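Local coordinates for protein FACT-Spt16 (Cicer arietinum, PDB 5CE6) that is the N-terminal domain of the FACT subunit Spt16, a histone chaperone that probably contributes to handling H3-H4 histones during transcription, at residues 49-55 with 154-159; 92-98 with 118-124; 311-315 with 444-449. All coordinates share one frame. Where two conformers were deposited one is given. Residue numbers count along the deposited sequence, not the author numbering.

Contact 1 (49-55 with 154-159)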
loop_
_atom_site.group_PDB
_atom_site.type_symbol
_atom_site.label_atom_id
_atom_site.label_comp_id
_atom_site.label_asym_id
_atom_site.label_seq_id
_atom_site.Cartn_x
_atom_site.Cartn_y
_atom_site.Cartn_z
ATOM N N GLY A 49 -11.341 -19.572 3.454
ATOM C CA GLY A 49 -12.758 -19.771 3.723
ATOM C C GLY A 49 -13.382 -21.047 3.191
ATOM O O GLY A 49 -14.558 -21.048 2.817
ATOM N N SER A 50 -12.600 -22.127 3.161
ATOM C CA SER A 50 -13.051 -23.429 2.654
ATOM C C SER A 50 -13.560 -23.388 1.211
ATOM O O SER A 50 -14.428 -24.180 0.823
ATOM C CB SER A 50 -14.124 -24.032 3.568
ATOM O OG SER A 50 -13.574 -24.425 4.812
ATOM N N SER A 51 -13.024 -22.467 0.418
ATOM C CA SER A 51 -13.539 -22.243 -0.932
ATOM C C SER A 51 -13.112 -23.300 -1.949
ATOM O O SER A 51 -11.966 -23.754 -1.955
ATOM C CB SER A 51 -13.155 -20.849 -1.432
ATOM O OG SER A 51 -11.761 -20.628 -1.311
ATOM N N ASP A 52 -14.056 -23.676 -2.810
ATOM C CA ASP A 52 -13.822 -24.630 -3.882
ATOM C C ASP A 52 -13.431 -23.847 -5.126
ATOM O O ASP A 52 -12.797 -24.373 -6.038
ATOM C CB ASP A 52 -15.094 -25.429 -4.185
ATOM C CG ASP A 52 -15.740 -26.008 -2.943
ATOM O OD1 ASP A 52 -15.199 -26.993 -2.397
ATOM O OD2 ASP A 52 -16.799 -25.489 -2.528
ATOM N N ALA A 53 -13.838 -22.582 -5.157
ATOM C CA ALA A 53 -13.539 -21.694 -6.272
ATOM C C ALA A 53 -13.343 -20.273 -5.750
ATOM O O ALA A 53 -13.874 -19.928 -4.694
ATOM C CB ALA A 53 -14.662 -21.743 -7.304
ATOM N N ILE A 54 -12.576 -19.453 -6.470
ATOM C CA ILE A 54 -12.327 -18.074 -6.049
ATOM C C ILE A 54 -12.585 -17.114 -7.202
ATOM O O ILE A 54 -12.064 -17.309 -8.303
ATOM C CB ILE A 54 -10.871 -17.889 -5.560
ATOM C CG1 ILE A 54 -10.622 -18.749 -4.316
ATOM C CG2 ILE A 54 -10.567 -16.413 -5.274
ATOM C CD1 ILE A 54 -9.164 -18.899 -3.961
ATOM N N ALA A 55 -13.399 -16.091 -6.948
ATOM C CA ALA A 55 -13.768 -15.124 -7.978
ATOM C C ALA A 55 -13.156 -13.775 -7.664
ATOM O O ALA A 55 -13.311 -13.262 -6.548
ATOM C CB ALA A 55 -15.291 -14.994 -8.073
ATOM N N SER A 154 -21.976 -29.229 -2.170
ATOM C CA SER A 154 -22.233 -27.801 -2.324
ATOM C C SER A 154 -20.974 -27.043 -2.734
ATOM O O SER A 154 -19.871 -27.586 -2.682
ATOM C CB SER A 154 -22.817 -27.219 -1.034
ATOM O OG SER A 154 -22.519 -28.035 0.086
ATOM N N SER A 155 -21.140 -25.791 -3.147
ATOM C CA SER A 155 -19.998 -24.971 -3.547
ATOM C C SER A 155 -19.772 -23.773 -2.632
ATOM O O SER A 155 -20.708 -23.056 -2.267
ATOM C CB SER A 155 -20.133 -24.503 -5.001
ATOM O OG SER A 155 -19.826 -25.546 -5.913
ATOM N N THR A 156 -18.515 -23.567 -2.260
ATOM C CA THR A 156 -18.127 -22.359 -1.553
ATOM C C THR A 156 -17.230 -21.528 -2.461
ATOM O O THR A 156 -16.149 -21.969 -2.853
ATOM C CB THR A 156 -17.408 -22.669 -0.228
ATOM O OG1 THR A 156 -18.315 -23.333 0.664
ATOM C CG2 THR A 156 -16.909 -21.390 0.422
ATOM N N VAL A 157 -17.696 -20.333 -2.809
ATOM C CA VAL A 157 -16.917 -19.412 -3.627
ATOM C C VAL A 157 -16.295 -18.337 -2.760
ATOM O O VAL A 157 -17.000 -17.608 -2.062
ATOM C CB VAL A 157 -17.781 -18.753 -4.716
ATOM C CG1 VAL A 157 -16.973 -17.721 -5.489
ATOM C CG2 VAL A 157 -18.307 -19.805 -5.655
ATOM N N GLY A 158 -14.973 -18.239 -2.804
ATOM C CA GLY A 158 -14.283 -17.176 -2.101
ATOM C C GLY A 158 -14.262 -15.908 -2.928
ATOM O O GLY A 158 -14.097 -15.955 -4.147
ATOM N N HIS A 159 -14.458 -14.771 -2.270
ATOM C CA HIS A 159 -14.298 -13.484 -2.932
ATOM C C HIS A 159 -13.706 -12.490 -1.953
ATOM O O HIS A 159 -13.632 -12.762 -0.757
ATOM C CB HIS A 159 -15.627 -12.973 -3.491
ATOM C CG HIS A 159 -16.664 -12.705 -2.449
ATOM N ND1 HIS A 159 -17.528 -11.630 -2.519
ATOM C CD2 HIS A 159 -16.991 -13.371 -1.317
ATOM C CE1 HIS A 159 -18.331 -11.643 -1.473
ATOM N NE2 HIS A 159 -18.025 -12.691 -0.723
#
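This is a parallel β-strand pairing inside the six-stranded mixed sheet of the N-terminal lobe, where strand 53-58 lies beside strand 156-159. The ladder is regular once inside the strands: G158 N donates to A53 O at 2.8 Å, and A55 N to G158 O at 2.9 Å. Ahead of it, D52 clamps the start of the partner strand, its N reaching T156 O at 2.7 Å while its OD2 accepts from T156 N at 2.6 Å. T156 O also receives a weak bond from A53 N at 3.3 Å. The T156 side chain packs against the turn at 49-51, its CG2 3.4 Å from G49 O. G158 matters for lack of bulk: a β-carbon there would crowd S51 OG, which bonds to W48 O. A53 and V157 face I143 of helix 133-145, whereas I54 packs on F36 and W40 of helix 26-42. Strands paired between helices on both faces are typical of an α/β sandwich, consistent with a lobe related to the N-terminal domain of aminopeptidase P.

Contact 2 (92-98 with 118-124)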
loop_
_atom_site.group_PDB
_atom_site.type_symbol
_atom_site.label_atom_id
_atom_site.label_comp_id
_atom_site.label_asym_id
_atom_site.label_seq_id
_atom_site.Cartn_x
_atom_site.Cartn_y
_atom_site.Cartn_z
ATOM N N LYS A 92 -9.757 -27.194 -11.564
ATOM C CA LYS A 92 -9.251 -27.666 -12.851
ATOM C C LYS A 92 -9.344 -26.640 -13.975
ATOM O O LYS A 92 -8.848 -26.879 -15.074
ATOM C CB LYS A 92 -9.983 -28.943 -13.264
ATOM C CG LYS A 92 -9.885 -30.055 -12.237
ATOM C CD LYS A 92 -8.432 -30.407 -11.966
ATOM C CE LYS A 92 -7.760 -30.969 -13.210
ATOM N NZ LYS A 92 -6.278 -31.062 -13.047
ATOM N N GLN A 93 -9.990 -25.509 -13.707
ATOM C CA GLN A 93 -10.182 -24.485 -14.731
ATOM C C GLN A 93 -9.992 -23.076 -14.185
ATOM O O GLN A 93 -10.118 -22.840 -12.982
ATOM C CB GLN A 93 -11.587 -24.583 -15.335
ATOM C CG GLN A 93 -11.945 -25.939 -15.923
ATOM C CD GLN A 93 -13.329 -25.953 -16.538
ATOM O OE1 GLN A 93 -14.320 -25.656 -15.870
ATOM N NE2 GLN A 93 -13.403 -26.291 -17.819
ATOM N N ILE A 94 -9.686 -22.138 -15.079
ATOM C CA ILE A 94 -9.753 -20.715 -14.751
ATOM C C ILE A 94 -10.640 -20.068 -15.801
ATOM O O ILE A 94 -10.327 -20.123 -16.982
ATOM C CB ILE A 94 -8.375 -20.048 -14.790
ATOM C CG1 ILE A 94 -7.424 -20.741 -13.809
ATOM C CG2 ILE A 94 -8.485 -18.559 -14.432
ATOM C CD1 ILE A 94 -6.040 -20.126 -13.742
ATOM N N HIS A 95 -11.747 -19.474 -15.372
ATOM C CA HIS A 95 -12.660 -18.823 -16.298
ATOM C C HIS A 95 -12.428 -17.326 -16.285
ATOM O O HIS A 95 -12.281 -16.731 -15.226
ATOM C CB HIS A 95 -14.105 -19.136 -15.917
ATOM C CG HIS A 95 -14.471 -20.573 -16.095
ATOM N ND1 HIS A 95 -15.132 -21.041 -17.212
ATOM C CD2 HIS A 95 -14.270 -21.649 -15.300
ATOM C CE1 HIS A 95 -15.319 -22.342 -17.096
ATOM N NE2 HIS A 95 -14.805 -22.736 -15.942
ATOM N N VAL A 96 -12.371 -16.722 -17.465
ATOM C CA VAL A 96 -12.186 -15.287 -17.570
ATOM C C VAL A 96 -13.308 -14.721 -18.420
ATOM O O VAL A 96 -13.595 -15.257 -19.479
ATOM C CB VAL A 96 -10.835 -14.942 -18.215
ATOM C CG1 VAL A 96 -10.611 -13.445 -18.219
ATOM C CG2 VAL A 96 -9.687 -15.633 -17.462
ATOM N N LEU A 97 -13.960 -13.667 -17.937
ATOM C CA LEU A 97 -14.966 -12.954 -18.727
ATOM C C LEU A 97 -14.388 -11.578 -19.008
ATOM O O LEU A 97 -14.133 -10.814 -18.079
ATOM C CB LEU A 97 -16.275 -12.823 -17.944
ATOM C CG LEU A 97 -17.408 -12.045 -18.618
ATOM C CD1 LEU A 97 -17.642 -12.564 -20.019
ATOM C CD2 LEU A 97 -18.679 -12.152 -17.796
ATOM N N CYS A 98 -14.158 -11.271 -20.283
ATOM C CA CYS A 98 -13.430 -10.058 -20.654
ATOM C C CYS A 98 -13.676 -9.702 -22.109
ATOM O O CYS A 98 -14.343 -10.442 -22.826
ATOM C CB CYS A 98 -11.926 -10.257 -20.433
ATOM S SG CYS A 98 -11.185 -11.558 -21.455
ATOM N N GLY A 118 -2.069 -27.707 -13.948
ATOM C CA GLY A 118 -3.000 -28.649 -14.541
ATOM C C GLY A 118 -4.376 -28.064 -14.816
ATOM O O GLY A 118 -5.361 -28.805 -14.910
ATOM N N VAL A 119 -4.454 -26.746 -14.964
ATOM C CA VAL A 119 -5.755 -26.116 -15.210
ATOM C C VAL A 119 -5.992 -25.684 -16.659
ATOM O O VAL A 119 -5.060 -25.340 -17.389
ATOM C CB VAL A 119 -6.022 -24.915 -14.274
ATOM C CG1 VAL A 119 -5.880 -25.331 -12.820
ATOM C CG2 VAL A 119 -5.098 -23.747 -14.603
ATOM N N GLU A 120 -7.264 -25.696 -17.047
ATOM C CA GLU A 120 -7.691 -25.268 -18.363
ATOM C C GLU A 120 -8.238 -23.849 -18.273
ATOM O O GLU A 120 -9.207 -23.597 -17.564
ATOM C CB GLU A 120 -8.785 -26.212 -18.855
ATOM C CG GLU A 120 -9.274 -25.980 -20.258
ATOM C CD GLU A 120 -10.450 -26.878 -20.593
ATOM O OE1 GLU A 120 -10.966 -27.540 -19.662
ATOM O OE2 GLU A 120 -10.856 -26.918 -21.775
ATOM N N ILE A 121 -7.607 -22.915 -18.973
ATOM C CA ILE A 121 -8.135 -21.559 -19.058
ATOM C C ILE A 121 -9.256 -21.465 -20.084
ATOM O O ILE A 121 -9.088 -21.856 -21.238
ATOM C CB ILE A 121 -7.031 -20.565 -19.394
ATOM C CG1 ILE A 121 -6.075 -20.475 -18.209
ATOM C CG2 ILE A 121 -7.616 -19.204 -19.726
ATOM C CD1 ILE A 121 -5.006 -19.464 -18.372
ATOM N N ILE A 122 -10.400 -20.950 -19.651
ATOM C CA ILE A 122 -11.561 -20.841 -20.527
ATOM C C ILE A 122 -11.890 -19.371 -20.690
ATOM O O ILE A 122 -12.201 -18.698 -19.715
ATOM C CB ILE A 122 -12.773 -21.561 -19.929
ATOM C CG1 ILE A 122 -12.437 -23.028 -19.676
ATOM C CG2 ILE A 122 -13.985 -21.438 -20.855
ATOM C CD1 ILE A 122 -12.024 -23.771 -20.923
ATOM N N LEU A 123 -11.824 -18.870 -21.920
ATOM C CA LEU A 123 -12.040 -17.444 -22.140
ATOM C C LEU A 123 -13.453 -17.177 -22.641
ATOM O O LEU A 123 -13.865 -17.704 -23.670
ATOM C CB LEU A 123 -10.994 -16.887 -23.109
ATOM C CG LEU A 123 -9.553 -17.028 -22.610
ATOM C CD1 LEU A 123 -8.562 -16.590 -23.671
ATOM C CD2 LEU A 123 -9.352 -16.217 -21.346
ATOM N N HIS A 124 -14.198 -16.375 -21.889
ATOM C CA HIS A 124 -15.551 -15.999 -22.279
ATOM C C HIS A 124 -15.508 -14.559 -22.765
ATOM O O HIS A 124 -15.306 -13.643 -21.971
ATOM C CB HIS A 124 -16.493 -16.117 -21.077
ATOM C CG HIS A 124 -16.449 -17.454 -20.402
ATOM N ND1 HIS A 124 -17.368 -18.447 -20.667
ATOM C CD2 HIS A 124 -15.600 -17.963 -19.479
ATOM C CE1 HIS A 124 -17.087 -19.510 -19.935
ATOM N NE2 HIS A 124 -16.016 -19.243 -19.207
#
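Strands 93-98 and 120-125 run parallel through five consecutive bridges, from Q93-E120 to L97-H124, with I122 N to I94 O at 2.8 Å and H124 N to V96 O at 2.7 Å among the backbone bonds. The side chains give the two faces different characters. On one, shared with I122 and L97, a polar chain runs across the strands: H95 and H124, both m with rings turned to chi2 near -98°, meet edge to edge, ND1 of H95 lying 2.8 Å from NE2 of H124 in a hydrogen bond. I122 CB lies 3.6 Å from H95 ND1. H95 NE2 then donates to Q93 OE1 at 3.0 Å, and the extended mt Q93 gives a weak bond from NE2 to E120 OE1 at 3.3 Å. K92 curls back through three m torsions so that its NZ reaches G118 O at 3.1 Å. The other face is oily: I94 (mt) sets CD1 3.8 Å from V119 CG2, and V96 CB meets L123 CD2 at 3.7 Å. Helix 110-117 packs on this side through A113 and K110, completing a β-α-β crossover, while helix 133-145 lies against H95, L97 and H124, and strand 85-89 continues the sheet beyond 93-98.

Contact 3 (311-315 with 444-449)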
loop_
_atom_site.group_PDB
_atom_site.type_symbol
_atom_site.label_atom_id
_atom_site.label_comp_id
_atom_site.label_asym_id
_atom_site.label_seq_id
_atom_site.Cartn_x
_atom_site.Cartn_y
_atom_site.Cartn_z
ATOM N N SER A 311 6.082 2.412 -2.328
ATOM C CA SER A 311 7.033 2.748 -1.274
ATOM C C SER A 311 6.495 3.986 -0.605
ATOM O O SER A 311 5.576 4.626 -1.122
ATOM C CB SER A 311 8.437 3.002 -1.840
ATOM O OG SER A 311 8.437 4.131 -2.711
ATOM N N ASN A 312 7.062 4.347 0.539
ATOM C CA ASN A 312 6.549 5.502 1.251
ATOM C C ASN A 312 7.617 6.138 2.119
ATOM O O ASN A 312 8.489 5.441 2.643
ATOM C CB ASN A 312 5.400 5.100 2.165
ATOM C CG ASN A 312 4.664 6.305 2.696
ATOM O OD1 ASN A 312 4.225 7.156 1.921
ATOM N ND2 ASN A 312 4.551 6.406 4.012
ATOM N N ILE A 313 7.539 7.457 2.284
ATOM C CA ILE A 313 8.373 8.128 3.279
ATOM C C ILE A 313 7.569 9.290 3.820
ATOM O O ILE A 313 6.686 9.807 3.145
ATOM C CB ILE A 313 9.711 8.624 2.662
ATOM C CG1 ILE A 313 10.753 8.918 3.750
ATOM C CG2 ILE A 313 9.493 9.881 1.822
ATOM C CD1 ILE A 313 12.058 9.478 3.170
ATOM N N ALA A 314 7.824 9.674 5.064
ATOM C CA ALA A 314 7.186 10.855 5.624
ATOM C C ALA A 314 8.175 11.471 6.587
ATOM O O ALA A 314 8.850 10.753 7.329
ATOM C CB ALA A 314 5.886 10.508 6.350
ATOM N N ARG A 315 8.266 12.800 6.548
ATOM C CA ARG A 315 9.160 13.540 7.444
ATOM C C ARG A 315 8.426 14.732 8.002
ATOM O O ARG A 315 7.506 15.248 7.380
ATOM C CB ARG A 315 10.399 14.015 6.682
ATOM C CG ARG A 315 11.326 12.890 6.200
ATOM C CD ARG A 315 12.049 12.232 7.377
ATOM N NE ARG A 315 12.970 11.173 6.934
ATOM C CZ ARG A 315 12.652 9.881 6.870
ATOM N NH1 ARG A 315 11.435 9.467 7.207
ATOM N NH2 ARG A 315 13.562 8.994 6.476
ATOM N N THR A 444 14.453 3.756 2.650
ATOM C CA THR A 444 14.232 5.189 2.472
ATOM C C THR A 444 15.160 5.994 3.380
ATOM O O THR A 444 14.829 7.110 3.785
ATOM C CB THR A 444 12.786 5.567 2.828
ATOM O OG1 THR A 444 12.434 4.926 4.062
ATOM C CG2 THR A 444 11.823 5.097 1.753
ATOM N N SER A 445 16.312 5.428 3.718
ATOM C CA SER A 445 17.288 6.155 4.524
ATOM C C SER A 445 17.912 7.282 3.690
ATOM O O SER A 445 18.573 7.023 2.691
ATOM C CB SER A 445 18.377 5.200 5.021
ATOM O OG SER A 445 19.132 5.800 6.061
ATOM N N ILE A 446 17.696 8.533 4.096
ATOM C CA ILE A 446 18.156 9.677 3.302
ATOM C C ILE A 446 18.951 10.689 4.108
ATOM O O ILE A 446 19.228 11.797 3.635
ATOM C CB ILE A 446 16.990 10.423 2.647
ATOM C CG1 ILE A 446 15.969 10.869 3.695
ATOM C CG2 ILE A 446 16.333 9.558 1.589
ATOM C CD1 ILE A 446 14.864 11.743 3.118
ATOM N N GLY A 447 19.315 10.313 5.327
ATOM C CA GLY A 447 20.082 11.199 6.176
ATOM C C GLY A 447 19.444 11.287 7.541
ATOM O O GLY A 447 18.301 10.871 7.729
ATOM N N SER A 448 20.183 11.835 8.498
ATOM C CA SER A 448 19.725 11.873 9.883
ATOM C C SER A 448 18.324 12.443 10.068
ATOM O O SER A 448 17.998 13.512 9.554
ATOM C CB SER A 448 20.709 12.658 10.744
ATOM O OG SER A 448 20.186 12.845 12.044
ATOM N N LYS A 449 17.501 11.697 10.801
ATOM C CA LYS A 449 16.159 12.133 11.157
ATOM C C LYS A 449 16.197 12.868 12.472
ATOM O O LYS A 449 15.156 13.313 12.960
ATOM C CB LYS A 449 15.228 10.929 11.302
ATOM C CG LYS A 449 14.803 10.312 10.003
ATOM C CD LYS A 449 13.858 9.139 10.236
ATOM C CE LYS A 449 14.569 7.870 10.669
ATOM N NZ LYS A 449 13.594 6.724 10.593
HETATM O O HOH W 1 16.609 9.172 6.775
HETATM O O HOH W 2 15.695 12.584 7.091
#
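R315, T444 and K449 carry this contact, in which the loop 444-449 folds over the I313 and R315 side chains of strand 309-319. R315 loses the most surface. Its CB leaves the strand sideways, but two m torsions followed by a t swing the guanidinium to the loop, and NH1 bonds back to A314 O at 2.9 Å. K449 stretches across one face of that group, with CD 3.7 Å from R315 CZ, so aliphatic carbon is laid on a flat cation. Two like charges can sit this close because D431 of strand 424-435 serves both: its OD1 forms a salt bridge with R315 NH2 and its OD2 one with K449 NZ, which also bonds Q336. T444 joins the same carboxylate through OG1, and its CG2 rests 3.5 Å from N312 O.

Water fills the hollow of the loop. Water 1 accepts from R315 NH2 at 3.1 Å and from I446 N at 3.0 Å, and donates a hydrogen bond to G447 O at 2.6 Å; water 2 links R315 NE, at 3.1 Å, to the same G447 O, at 3.2 Å. Beside this polar cluster I313 and I446 touch CD1 to CD1 at 3.6 Å, and both pack on M217 of helix 200-230. G447 has backbone angles that call for glycine. Strands 309-319 and 424-435 with helices alongside are consistent with the pita-bread fold of M24 relatives, which Spt16 probably keeps as a histone chaperone rather than a peptidase; here a loop late in the chain closes over them through D431.

Contacts 1 and 2 belong to one sheet of the N-terminal lobe, their centres 16 Å apart and their nearest atoms about 7 Å apart. Strand 85-89 lies between the two strand pairs, and helix 133-145 packs against both. Along the chain both segments of contact 2 fall between those of contact 1: the crossover from 93-98 to 118-124 is made before the chain returns, after helix 133-145, to lay 154-159 beside 49-55. Contact 3 follows in series, with its centre 42 and 44 Å from those of contacts 1 and 2, across the chain's centre in the peptidase-like lobe. Two contacts thus lie in the first lobe's sheet and one in the second lobe, so none of the three bridges the lobes.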